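Long-range contacts in oligogalacturonate lyase (Vibrio parahaemolyticus RIMD 2210633, PDB 3C5M), which binds manganese and probably cleaves oligogalacturonides by beta-elimination, on a seven-bladed beta-propeller: residues L9-F14 and T24-T29; Y39-T44 and T90-F95; K48-A53 and Y63-E68; V140-L145 and C168-V173. All blocks are in the same frame, centred on the assembly; numbering follows the deposited sequence.

Contact 1: residues L9-F14 and T24-T29; sequences LNFETF and TRLTPT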
# COMPACT_ATOMS: atom_id res chain seq x y z
N LEU A 9 18.45 -16.73 -6.56
CA LEU A 9 17.13 -17.15 -7.03
C LEU A 9 17.10 -17.50 -8.51
O LEU A 9 18.00 -17.13 -9.26
CB LEU A 9 16.11 -16.04 -6.76
CG LEU A 9 16.02 -15.50 -5.34
CD1 LEU A 9 15.03 -14.36 -5.29
CD2 LEU A 9 15.61 -16.61 -4.38
N ASN A 10 16.05 -18.21 -8.91
CA ASN A 10 15.84 -18.61 -10.30
C ASN A 10 14.62 -17.89 -10.85
O ASN A 10 13.55 -17.96 -10.25
CB ASN A 10 15.60 -20.13 -10.38
CG ASN A 10 16.89 -20.92 -10.38
OD1 ASN A 10 17.87 -20.53 -9.75
ND2 ASN A 10 16.89 -22.03 -11.09
N PHE A 11 14.77 -17.19 -11.96
CA PHE A 11 13.63 -16.49 -12.54
C PHE A 11 13.02 -17.32 -13.66
O PHE A 11 13.68 -17.63 -14.65
CB PHE A 11 14.05 -15.12 -13.07
CG PHE A 11 14.43 -14.13 -12.00
CD1 PHE A 11 15.00 -12.91 -12.33
CD2 PHE A 11 14.21 -14.41 -10.65
CE1 PHE A 11 15.36 -11.99 -11.36
CE2 PHE A 11 14.56 -13.50 -9.67
CZ PHE A 11 15.14 -12.29 -10.03
N GLU A 12 11.76 -17.71 -13.49
CA GLU A 12 11.09 -18.51 -14.49
C GLU A 12 10.00 -17.67 -15.14
O GLU A 12 9.13 -17.14 -14.46
CB GLU A 12 10.49 -19.76 -13.86
CG GLU A 12 9.77 -20.67 -14.86
CD GLU A 12 9.30 -21.98 -14.23
OE1 GLU A 12 8.63 -22.77 -14.93
OE2 GLU A 12 9.59 -22.21 -13.04
N THR A 13 10.06 -17.56 -16.45
CA THR A 13 9.07 -16.77 -17.17
C THR A 13 8.11 -17.65 -17.96
O THR A 13 8.54 -18.58 -18.64
CB THR A 13 9.75 -15.80 -18.13
OG1 THR A 13 10.76 -15.05 -17.43
CG2 THR A 13 8.74 -14.87 -18.73
N PHE A 14 6.82 -17.35 -17.86
CA PHE A 14 5.82 -18.11 -18.59
C PHE A 14 4.85 -17.18 -19.32
O PHE A 14 4.82 -15.98 -19.06
CB PHE A 14 5.05 -19.06 -17.65
CG PHE A 14 4.29 -18.35 -16.56
CD1 PHE A 14 4.94 -17.88 -15.42
CD2 PHE A 14 2.92 -18.14 -16.68
CE1 PHE A 14 4.24 -17.21 -14.42
CE2 PHE A 14 2.20 -17.47 -15.68
CZ PHE A 14 2.86 -17.00 -14.55
N THR A 24 6.90 -13.31 -15.22
CA THR A 24 8.04 -13.98 -14.65
C THR A 24 7.97 -14.04 -13.13
O THR A 24 7.65 -13.05 -12.48
CB THR A 24 9.34 -13.32 -15.19
OG1 THR A 24 10.43 -13.55 -14.29
CG2 THR A 24 9.12 -11.84 -15.42
N ARG A 25 8.25 -15.22 -12.57
CA ARG A 25 8.22 -15.46 -11.13
C ARG A 25 9.61 -15.21 -10.54
O ARG A 25 10.59 -15.80 -10.99
CB ARG A 25 7.79 -16.91 -10.87
CG ARG A 25 7.34 -17.20 -9.46
CD ARG A 25 7.35 -18.69 -9.15
NE ARG A 25 8.71 -19.23 -9.14
CZ ARG A 25 9.13 -20.18 -9.95
NH1 ARG A 25 8.30 -20.71 -10.84
NH2 ARG A 25 10.39 -20.60 -9.88
N LEU A 26 9.71 -14.34 -9.54
CA LEU A 26 10.98 -14.00 -8.92
C LEU A 26 11.40 -14.90 -7.77
O LEU A 26 12.58 -15.22 -7.61
CB LEU A 26 10.96 -12.56 -8.42
CG LEU A 26 10.85 -11.39 -9.39
CD1 LEU A 26 11.79 -11.62 -10.55
CD2 LEU A 26 9.44 -11.23 -9.88
N THR A 27 10.43 -15.30 -6.95
CA THR A 27 10.72 -16.14 -5.79
C THR A 27 10.38 -17.62 -5.98
O THR A 27 9.57 -17.98 -6.84
CB THR A 27 9.97 -15.57 -4.55
OG1 THR A 27 8.55 -15.51 -4.81
CG2 THR A 27 10.47 -14.17 -4.24
N PRO A 28 11.01 -18.50 -5.18
CA PRO A 28 10.79 -19.95 -5.25
C PRO A 28 9.33 -20.32 -5.01
O PRO A 28 8.60 -19.64 -4.28
CB PRO A 28 11.69 -20.50 -4.15
CG PRO A 28 12.82 -19.54 -4.14
CD PRO A 28 12.10 -18.20 -4.24
N THR A 29 8.90 -21.42 -5.62
CA THR A 29 7.53 -21.87 -5.49
C THR A 29 7.29 -22.65 -4.20
O THR A 29 6.15 -22.98 -3.86
CB THR A 29 7.12 -22.70 -6.74
OG1 THR A 29 5.74 -23.06 -6.63
CG2 THR A 29 7.98 -23.96 -6.87
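Leu26 points its CD1 methyl at one face of the Phe11 ring, 3.4 Å from the ring centroid and 12° off the ring normal, a CH-pi contact. Phe11 CG stands anti to its carbonyl carbon (chi1 -69°), and the ring thereby swings nearer to segment 24-29. A flat aromatic and a branched aliphatic suit this place, because Leu65 of strand 61-66 packs against both. Nearby, Leu9 and Pro28 meet roughly at right angles, Leu9 CD2 lying 3.9 Å from Pro28 CD.

Glu12 and Arg25 point to the other face of the sheet from Thr13 and Thr24. Arg25 NH1 hydrogen-bonds Glu12 OE2 at 3.0 Å in a salt bridge. The carboxylate and guanidinium planes stand 83° apart, and NH1 meets OE2 from above the carboxylate plane. Thr27 O, which lies in the guanidinium plane, accepts a hydrogen bond from NE of the bent Arg25 chain at 2.8 Å, and this helps to fix the group's rotation. On the opposite face the Thr13 and Thr24 side chains pack without a hydrogen bond between their hydroxyls.

Arg25 N donates to Glu12 O at 2.8 Å, whereas the return hydrogen bond from Glu12 N to Arg25 O is weak, at 3.4 Å. The pairing belongs to the hairpin of strands 12-15 and 22-25. Strand 22-25 also pairs with 376-381, so N-terminal strands complete the blade that holds the C-terminal ones, the velcro closure of a beta-propeller. Arg25 being buried, the carboxylate and Thr27 O probably compensate its guanidinium for part of its lost hydration.

Contact 2: residues Y39-T44 and T90-F95; sequences YQKCFT and TDERAF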
# COMPACT_ATOMS: atom_id res chain seq x y z
N TYR A 39 1.36 1.13 -2.32
CA TYR A 39 1.65 2.56 -2.32
C TYR A 39 3.04 2.89 -1.76
O TYR A 39 3.53 3.99 -1.92
CB TYR A 39 0.55 3.34 -1.58
CG TYR A 39 0.26 2.87 -0.18
CD1 TYR A 39 -0.68 1.87 0.07
CD2 TYR A 39 0.90 3.46 0.90
CE1 TYR A 39 -0.99 1.47 1.38
CE2 TYR A 39 0.61 3.08 2.20
CZ TYR A 39 -0.33 2.09 2.44
OH TYR A 39 -0.59 1.73 3.75
N GLN A 40 3.67 1.90 -1.13
CA GLN A 40 5.00 2.07 -0.56
C GLN A 40 6.06 1.76 -1.60
O GLN A 40 5.91 0.83 -2.40
CB GLN A 40 5.16 1.14 0.63
CG GLN A 40 4.17 1.45 1.74
CD GLN A 40 4.52 2.74 2.44
OE1 GLN A 40 4.95 2.72 3.59
NE2 GLN A 40 4.34 3.86 1.76
N LYS A 41 7.14 2.54 -1.59
CA LYS A 41 8.22 2.34 -2.55
C LYS A 41 8.99 1.05 -2.28
O LYS A 41 9.47 0.83 -1.17
CB LYS A 41 9.19 3.52 -2.51
CG LYS A 41 10.37 3.37 -3.42
CD LYS A 41 11.34 4.54 -3.31
CE LYS A 41 12.50 4.35 -4.30
NZ LYS A 41 13.43 5.51 -4.40
N CYS A 42 9.14 0.21 -3.30
CA CYS A 42 9.88 -1.04 -3.14
C CYS A 42 10.88 -1.26 -4.27
O CYS A 42 11.66 -2.21 -4.25
CB CYS A 42 8.92 -2.23 -3.06
SG CYS A 42 7.84 -2.45 -4.49
N PHE A 43 10.86 -0.35 -5.24
CA PHE A 43 11.74 -0.41 -6.40
C PHE A 43 12.66 0.78 -6.42
O PHE A 43 12.24 1.88 -6.07
CB PHE A 43 10.90 -0.35 -7.69
CG PHE A 43 10.49 -1.68 -8.21
CD1 PHE A 43 11.41 -2.50 -8.82
CD2 PHE A 43 9.18 -2.11 -8.08
CE1 PHE A 43 11.05 -3.74 -9.31
CE2 PHE A 43 8.80 -3.36 -8.57
CZ PHE A 43 9.74 -4.18 -9.18
N THR A 44 13.91 0.58 -6.81
CA THR A 44 14.84 1.71 -6.91
C THR A 44 14.59 2.33 -8.27
O THR A 44 14.14 1.65 -9.18
CB THR A 44 16.29 1.26 -6.83
OG1 THR A 44 16.48 0.14 -7.70
CG2 THR A 44 16.65 0.89 -5.43
N THR A 90 14.07 7.80 -0.36
CA THR A 90 14.15 8.51 -1.63
C THR A 90 15.56 8.45 -2.18
O THR A 90 15.75 8.29 -3.39
CB THR A 90 13.75 9.98 -1.45
OG1 THR A 90 12.44 10.05 -0.86
CG2 THR A 90 13.73 10.70 -2.79
N ASP A 91 16.55 8.56 -1.30
CA ASP A 91 17.97 8.51 -1.68
C ASP A 91 18.39 7.08 -1.94
O ASP A 91 19.50 6.81 -2.36
CB ASP A 91 18.86 9.13 -0.57
CG ASP A 91 18.75 8.39 0.77
OD1 ASP A 91 17.62 8.21 1.28
OD2 ASP A 91 19.80 8.01 1.32
N GLU A 92 17.48 6.15 -1.67
CA GLU A 92 17.72 4.73 -1.89
C GLU A 92 18.93 4.20 -1.15
O GLU A 92 19.56 3.24 -1.58
CB GLU A 92 17.86 4.46 -3.40
CG GLU A 92 16.75 5.13 -4.19
CD GLU A 92 16.57 4.59 -5.58
OE1 GLU A 92 17.58 4.13 -6.18
OE2 GLU A 92 15.43 4.65 -6.08
N ARG A 93 19.24 4.80 -0.01
CA ARG A 93 20.38 4.34 0.77
C ARG A 93 19.90 3.62 2.02
O ARG A 93 20.70 3.19 2.85
CB ARG A 93 21.27 5.52 1.14
CG ARG A 93 21.86 6.23 -0.08
CD ARG A 93 23.00 7.12 0.34
NE ARG A 93 24.07 6.32 0.92
CZ ARG A 93 25.02 6.80 1.71
NH1 ARG A 93 25.03 8.09 2.03
NH2 ARG A 93 25.96 5.99 2.19
N ALA A 94 18.59 3.49 2.14
CA ALA A 94 18.03 2.83 3.30
C ALA A 94 16.53 2.55 3.11
O ALA A 94 15.89 3.09 2.19
CB ALA A 94 18.24 3.70 4.53
N PHE A 95 15.98 1.69 3.97
CA PHE A 95 14.55 1.41 3.92
C PHE A 95 14.06 1.46 5.36
O PHE A 95 14.87 1.36 6.28
CB PHE A 95 14.25 0.05 3.24
CG PHE A 95 14.17 -1.13 4.18
CD1 PHE A 95 15.33 -1.74 4.64
CD2 PHE A 95 12.93 -1.62 4.59
CE1 PHE A 95 15.26 -2.84 5.50
CE2 PHE A 95 12.84 -2.72 5.46
CZ PHE A 95 14.02 -3.33 5.91
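Lys41 and Glu92 meet through charge: Lys41 NZ donates to Glu92 OE2 at 2.7 Å, a hydrogen bond within a salt bridge. The lysine is extended throughout, with CG anti to the backbone N (chi1 178°), and this full length carries the ammonium across to the other segment. Glu92 comes in at about a right angle to it and offers the anti lone pair of OE2, the one turned away from OE1. A long flexible base and a long acid suit these two positions, whose backbones stay well apart, Lys41 CA lying 9.8 Å from Glu92 CA.

Hydrogen bonds from neighbouring residues hold the same groups. Glu92 OE2 also accepts the backbone N-H of Gln45, so this one oxygen has both an ammonium and an amide as partners, and Lys41 NZ reaches Ser89 O weakly. Segment 39-44 belongs to the loop between strands 33-34 and 49-54 of one propeller blade, while Glu92 sits in the turn between strands 87-88 and 94-99 of the next, so the salt bridge spans adjacent blades.

Van der Waals contact is supplied by Thr44, whose CB and CG2 lie against the carboxylate; Thr44 CG2 is 3.5 Å from Glu92 OE1. Its hydroxyl is engaged elsewhere, with Asp46 OD1 and the backbone N of Lys49, which leaves the methyl branch for Glu92. Threonine fits by serving both needs at once. Glu92 itself has left-handed backbone torsions (phi 58°, psi 29°), as befits a residue in a sharp turn, and its CB is directed toward the loop.

Contact 3: residues K48-A53 and Y63-E68; sequences KKLLFA and YLLNLE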
# COMPACT_ATOMS: atom_id res chain seq x y z
N LYS A 48 16.52 -1.87 -10.66
CA LYS A 48 17.43 -2.99 -10.52
C LYS A 48 17.34 -3.69 -9.17
O LYS A 48 17.71 -4.86 -9.05
CB LYS A 48 18.86 -2.51 -10.74
CG LYS A 48 19.06 -1.74 -12.05
CD LYS A 48 20.52 -1.34 -12.23
CE LYS A 48 20.75 -0.52 -13.47
NZ LYS A 48 22.20 -0.26 -13.67
N LYS A 49 16.87 -2.97 -8.16
CA LYS A 49 16.75 -3.50 -6.82
C LYS A 49 15.29 -3.53 -6.38
O LYS A 49 14.53 -2.60 -6.67
CB LYS A 49 17.55 -2.63 -5.85
CG LYS A 49 18.90 -3.19 -5.45
CD LYS A 49 19.83 -3.34 -6.63
CE LYS A 49 21.17 -3.86 -6.17
NZ LYS A 49 21.74 -2.97 -5.12
N LEU A 50 14.90 -4.59 -5.67
CA LEU A 50 13.53 -4.72 -5.21
C LEU A 50 13.48 -5.11 -3.75
O LEU A 50 14.23 -5.96 -3.29
CB LEU A 50 12.79 -5.77 -6.03
CG LEU A 50 11.41 -6.21 -5.51
CD1 LEU A 50 10.36 -5.10 -5.63
CD2 LEU A 50 10.99 -7.42 -6.30
N LEU A 51 12.58 -4.48 -3.00
CA LEU A 51 12.43 -4.79 -1.59
C LEU A 51 11.23 -5.72 -1.48
O LEU A 51 10.21 -5.48 -2.11
CB LEU A 51 12.19 -3.49 -0.81
CG LEU A 51 11.92 -3.56 0.69
CD1 LEU A 51 13.18 -3.96 1.45
CD2 LEU A 51 11.40 -2.19 1.15
N PHE A 52 11.36 -6.78 -0.68
CA PHE A 52 10.26 -7.74 -0.50
C PHE A 52 10.48 -8.58 0.76
O PHE A 52 11.50 -8.44 1.42
CB PHE A 52 10.13 -8.65 -1.74
CG PHE A 52 11.19 -9.73 -1.83
CD1 PHE A 52 10.94 -11.02 -1.35
CD2 PHE A 52 12.44 -9.45 -2.37
CE1 PHE A 52 11.92 -12.01 -1.42
CE2 PHE A 52 13.43 -10.44 -2.44
CZ PHE A 52 13.17 -11.72 -1.96
N ALA A 53 9.52 -9.44 1.08
CA ALA A 53 9.63 -10.28 2.27
C ALA A 53 9.53 -11.76 1.93
O ALA A 53 8.87 -12.14 0.95
CB ALA A 53 8.54 -9.91 3.26
N TYR A 63 13.98 -8.63 2.37
CA TYR A 63 15.11 -8.92 1.49
C TYR A 63 15.22 -7.82 0.44
O TYR A 63 14.28 -7.06 0.24
CB TYR A 63 14.90 -10.29 0.82
CG TYR A 63 15.05 -11.48 1.77
CD1 TYR A 63 16.25 -12.20 1.84
CD2 TYR A 63 14.01 -11.85 2.64
CE1 TYR A 63 16.41 -13.25 2.76
CE2 TYR A 63 14.16 -12.89 3.56
CZ TYR A 63 15.37 -13.58 3.61
OH TYR A 63 15.53 -14.59 4.54
N LEU A 64 16.38 -7.72 -0.19
CA LEU A 64 16.59 -6.75 -1.26
C LEU A 64 17.04 -7.63 -2.40
O LEU A 64 18.09 -8.27 -2.32
CB LEU A 64 17.70 -5.75 -0.93
CG LEU A 64 17.81 -4.62 -1.97
CD1 LEU A 64 16.59 -3.72 -1.85
CD2 LEU A 64 19.08 -3.82 -1.77
N LEU A 65 16.23 -7.70 -3.45
CA LEU A 65 16.54 -8.52 -4.61
C LEU A 65 17.19 -7.69 -5.69
O LEU A 65 16.75 -6.58 -5.99
CB LEU A 65 15.25 -9.15 -5.16
CG LEU A 65 15.38 -9.98 -6.45
CD1 LEU A 65 16.33 -11.13 -6.22
CD2 LEU A 65 14.01 -10.50 -6.88
N ASN A 66 18.24 -8.25 -6.29
CA ASN A 66 18.96 -7.60 -7.38
C ASN A 66 18.40 -8.23 -8.66
O ASN A 66 18.77 -9.34 -9.04
CB ASN A 66 20.46 -7.90 -7.23
CG ASN A 66 21.34 -6.98 -8.08
OD1 ASN A 66 22.52 -6.81 -7.79
ND2 ASN A 66 20.77 -6.39 -9.13
N LEU A 67 17.48 -7.54 -9.31
CA LEU A 67 16.87 -8.04 -10.52
C LEU A 67 17.87 -8.51 -11.60
O LEU A 67 17.59 -9.45 -12.33
CB LEU A 67 15.92 -6.99 -11.10
CG LEU A 67 14.48 -6.95 -10.56
CD1 LEU A 67 14.43 -7.34 -9.09
CD2 LEU A 67 13.91 -5.56 -10.76
N GLU A 68 19.05 -7.89 -11.67
CA GLU A 68 20.00 -8.28 -12.70
C GLU A 68 21.06 -9.28 -12.25
O GLU A 68 21.92 -9.69 -13.02
CB GLU A 68 20.68 -7.04 -13.32
CG GLU A 68 21.26 -6.05 -12.33
CD GLU A 68 22.01 -4.90 -13.01
OE1 GLU A 68 21.40 -4.17 -13.82
OE2 GLU A 68 23.22 -4.73 -12.73
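Leu50 pairs with Leu65 and Phe52 with Tyr63 as antiparallel hydrogen-bonded pairs, alternating with the non-hydrogen-bonded pairs Lys49-Asn66 and Leu51-Leu64, the strand axes 4.4 Å apart at closest and their directions at 147°. Leu65 N donates to Leu50 O and Tyr63 N to Phe52 O, both at 2.7 Å, each with its reciprocal hydrogen bond.

On the face of Leu50, Phe52, Tyr63 and Leu65, the Phe52 ring lies against both Tyr63 and Leu65. Its CG lies between the backbone N and the carbonyl carbon (chi1 76°), which brings the ring over toward the partner strand. Tyr63 CB rests over one ring face, 3.9 Å from the centroid and displaced toward the rim, a CH-pi contact, while Leu65 CB touches Phe52 CE2 at 3.5 Å. The two rings are near parallel but slid apart and barely overlap, and Tyr63 meets Phe56 edge-to-face instead.

This hairpin joins the second and third strands of a propeller blade: 49-54 pairs inward with 33-34, and 61-66 pairs outward with 71-74, where Ala72 and Val73 are side-by-side neighbours of Leu65 and Leu64. Apolar side chains suit their places, since Leu65 meets Leu9 on one face and Leu51 meets Leu75 on the other.

At the open end of the hairpin, away from its turn, the contact becomes polar. Lys49 CG lies 3.7 Å from Leu64 CD2, its aliphatic part covering the leucine. Leu67 N donates to Lys48 O, and Asn66 ND2 adds a weak hydrogen bond to the same oxygen. Exposed Lys48 and Glu68 make a long ion pair, NZ to OE1 4.0 Å.

Contact 4: residues V140-L145 and C168-V173; sequences VGIEIL and CRLIKV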
# COMPACT_ATOMS: atom_id res chain seq x y z
N VAL A 140 4.88 10.28 8.80
CA VAL A 140 3.57 10.56 9.37
C VAL A 140 2.87 9.23 9.68
O VAL A 140 3.11 8.22 9.01
CB VAL A 140 2.73 11.38 8.38
CG1 VAL A 140 2.58 10.62 7.08
CG2 VAL A 140 1.39 11.70 8.96
N GLY A 141 2.02 9.21 10.70
CA GLY A 141 1.31 7.98 11.05
C GLY A 141 0.22 8.24 12.08
O GLY A 141 0.06 9.38 12.51
N ILE A 142 -0.57 7.23 12.46
CA ILE A 142 -1.57 7.49 13.50
C ILE A 142 -1.43 6.48 14.65
O ILE A 142 -0.79 5.43 14.51
CB ILE A 142 -3.04 7.45 12.99
CG1 ILE A 142 -3.62 6.07 13.16
CG2 ILE A 142 -3.15 7.88 11.55
CD1 ILE A 142 -5.12 6.10 13.33
N GLU A 143 -1.98 6.83 15.81
CA GLU A 143 -1.92 5.95 16.98
C GLU A 143 -3.24 6.07 17.71
O GLU A 143 -3.92 7.09 17.62
CB GLU A 143 -0.75 6.33 17.91
CG GLU A 143 0.59 6.53 17.19
CD GLU A 143 1.77 6.81 18.14
OE1 GLU A 143 1.69 7.76 18.96
OE2 GLU A 143 2.80 6.09 18.06
N ILE A 144 -3.60 5.01 18.43
CA ILE A 144 -4.84 4.93 19.17
C ILE A 144 -4.54 4.80 20.65
O ILE A 144 -3.67 4.02 21.04
CB ILE A 144 -5.62 3.70 18.70
CG1 ILE A 144 -5.91 3.85 17.21
CG2 ILE A 144 -6.89 3.53 19.51
CD1 ILE A 144 -6.50 2.61 16.57
N LEU A 145 -5.24 5.55 21.49
CA LEU A 145 -5.00 5.47 22.93
C LEU A 145 -5.20 4.02 23.40
O LEU A 145 -6.29 3.46 23.23
CB LEU A 145 -5.94 6.41 23.66
CG LEU A 145 -5.35 7.12 24.87
CD1 LEU A 145 -6.47 7.90 25.51
CD2 LEU A 145 -4.74 6.13 25.87
N CYS A 168 -7.93 8.94 18.77
CA CYS A 168 -6.78 8.66 17.90
C CYS A 168 -6.07 9.95 17.56
O CYS A 168 -6.67 11.02 17.52
CB CYS A 168 -7.25 8.02 16.60
SG CYS A 168 -8.05 6.43 16.79
N ARG A 169 -4.77 9.86 17.30
CA ARG A 169 -4.01 11.04 16.94
C ARG A 169 -3.16 10.77 15.71
O ARG A 169 -2.61 9.68 15.55
CB ARG A 169 -3.12 11.47 18.10
CG ARG A 169 -2.05 10.45 18.47
CD ARG A 169 -1.17 10.97 19.58
NE ARG A 169 -0.07 10.07 19.89
CZ ARG A 169 0.92 10.36 20.73
NH1 ARG A 169 0.94 11.52 21.37
NH2 ARG A 169 1.89 9.48 20.94
N LEU A 170 -3.06 11.78 14.86
CA LEU A 170 -2.27 11.72 13.65
C LEU A 170 -0.95 12.43 13.99
O LEU A 170 -0.90 13.66 14.07
CB LEU A 170 -3.01 12.47 12.54
CG LEU A 170 -2.58 12.23 11.09
CD1 LEU A 170 -3.42 13.09 10.15
CD2 LEU A 170 -1.12 12.56 10.93
N ILE A 171 0.13 11.66 14.19
CA ILE A 171 1.42 12.23 14.55
C ILE A 171 2.42 12.32 13.41
O ILE A 171 2.27 11.70 12.37
CB ILE A 171 2.10 11.45 15.70
CG1 ILE A 171 2.46 10.04 15.23
CG2 ILE A 171 1.19 11.41 16.91
CD1 ILE A 171 3.17 9.20 16.27
N LYS A 172 3.46 13.12 13.63
CA LYS A 172 4.51 13.32 12.66
C LYS A 172 5.82 13.20 13.42
O LYS A 172 5.99 13.82 14.47
CB LYS A 172 4.37 14.71 12.05
CG LYS A 172 5.53 15.13 11.17
CD LYS A 172 5.30 16.52 10.57
CE LYS A 172 5.23 17.60 11.64
NZ LYS A 172 6.52 17.76 12.39
N VAL A 173 6.73 12.40 12.90
CA VAL A 173 8.02 12.18 13.54
C VAL A 173 9.14 12.68 12.64
O VAL A 173 9.06 12.59 11.41
CB VAL A 173 8.22 10.68 13.84
CG1 VAL A 173 9.58 10.44 14.47
CG2 VAL A 173 7.11 10.19 14.75
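Val140 begins the contact by setting CG2 against Leu170 CD2, 3.3 Å away, on the face of the sheet that also carries Ile142 and Cys168. Its CG2 is anti to the backbone N, alongside the partner strand.

Gly141 follows in a hydrogen-bonded pair with Ile171: Gly141 N donates to Ile171 O at 3.0 Å, and Ile171 N returns a hydrogen bond to Gly141 O. Gly141 puts no side chain on the face of Glu143, Arg169 and Ile171, where Ile171 CD1 reaches Glu143.

Ile142 turns back to the Val140 face, where its CA-H points at Arg169 O and its branches lie only loosely against Leu170 and Cys168. Strand 138-145 and strand 168-174 are the middle pair of a four-stranded antiparallel propeller blade, between 124-132 and 180-186, with helix 155-163 in the connection that joins them. Strand 190-196 of the next blade covers this face, so beta-branched and other apolar residues are in place.

Glu143 and Arg169 form the second hydrogen-bonded pair. Their side chains run side by side, carboxylate and guanidinium only 15° from coplanar. One oxygen takes both donors: Arg169 NH2 reaches Glu143 OE1 at 2.6 Å and Arg169 NE, more weakly, at 3.0 Å. Glu143 OE2 is hydrogen-bonded to Tyr118 OH, and Arg169 makes a cation-pi contact with Trp124, so these buried charges have further partners; Ile171 CD1 lies across the carboxylate, 3.3 Å from Glu143 CD.

Ile144 returns to the apolar face, its CG1 3.4 Å from Cys168 SG, compact enough to lie beside Ile144 under strand 190-196.

Overall arrangement
From the N terminus, strand 6-8 edges the sheet of strands 33-34 to 71-74. Contact 1 then closes a short loop, hairpin 12-15/22-25, tying the start of the chain to the C-terminal strands of the closing blade, and the chain returns to build the rest of the first sheet. Contact 2 opens there and closes only at 90-95 in the following blade; contact 3, the hairpin of 48-53 with 63-68, lies wholly within that span. Contact 3 touches contacts 1 and 2: Leu65 packs on Leu9 and Phe11, while Leu51 N probably hydrogen-bonds Cys42 O. Contact 4 comes later in series, across the chain's centre from contact 1, holding together the middle of its own blade. None of the four cross.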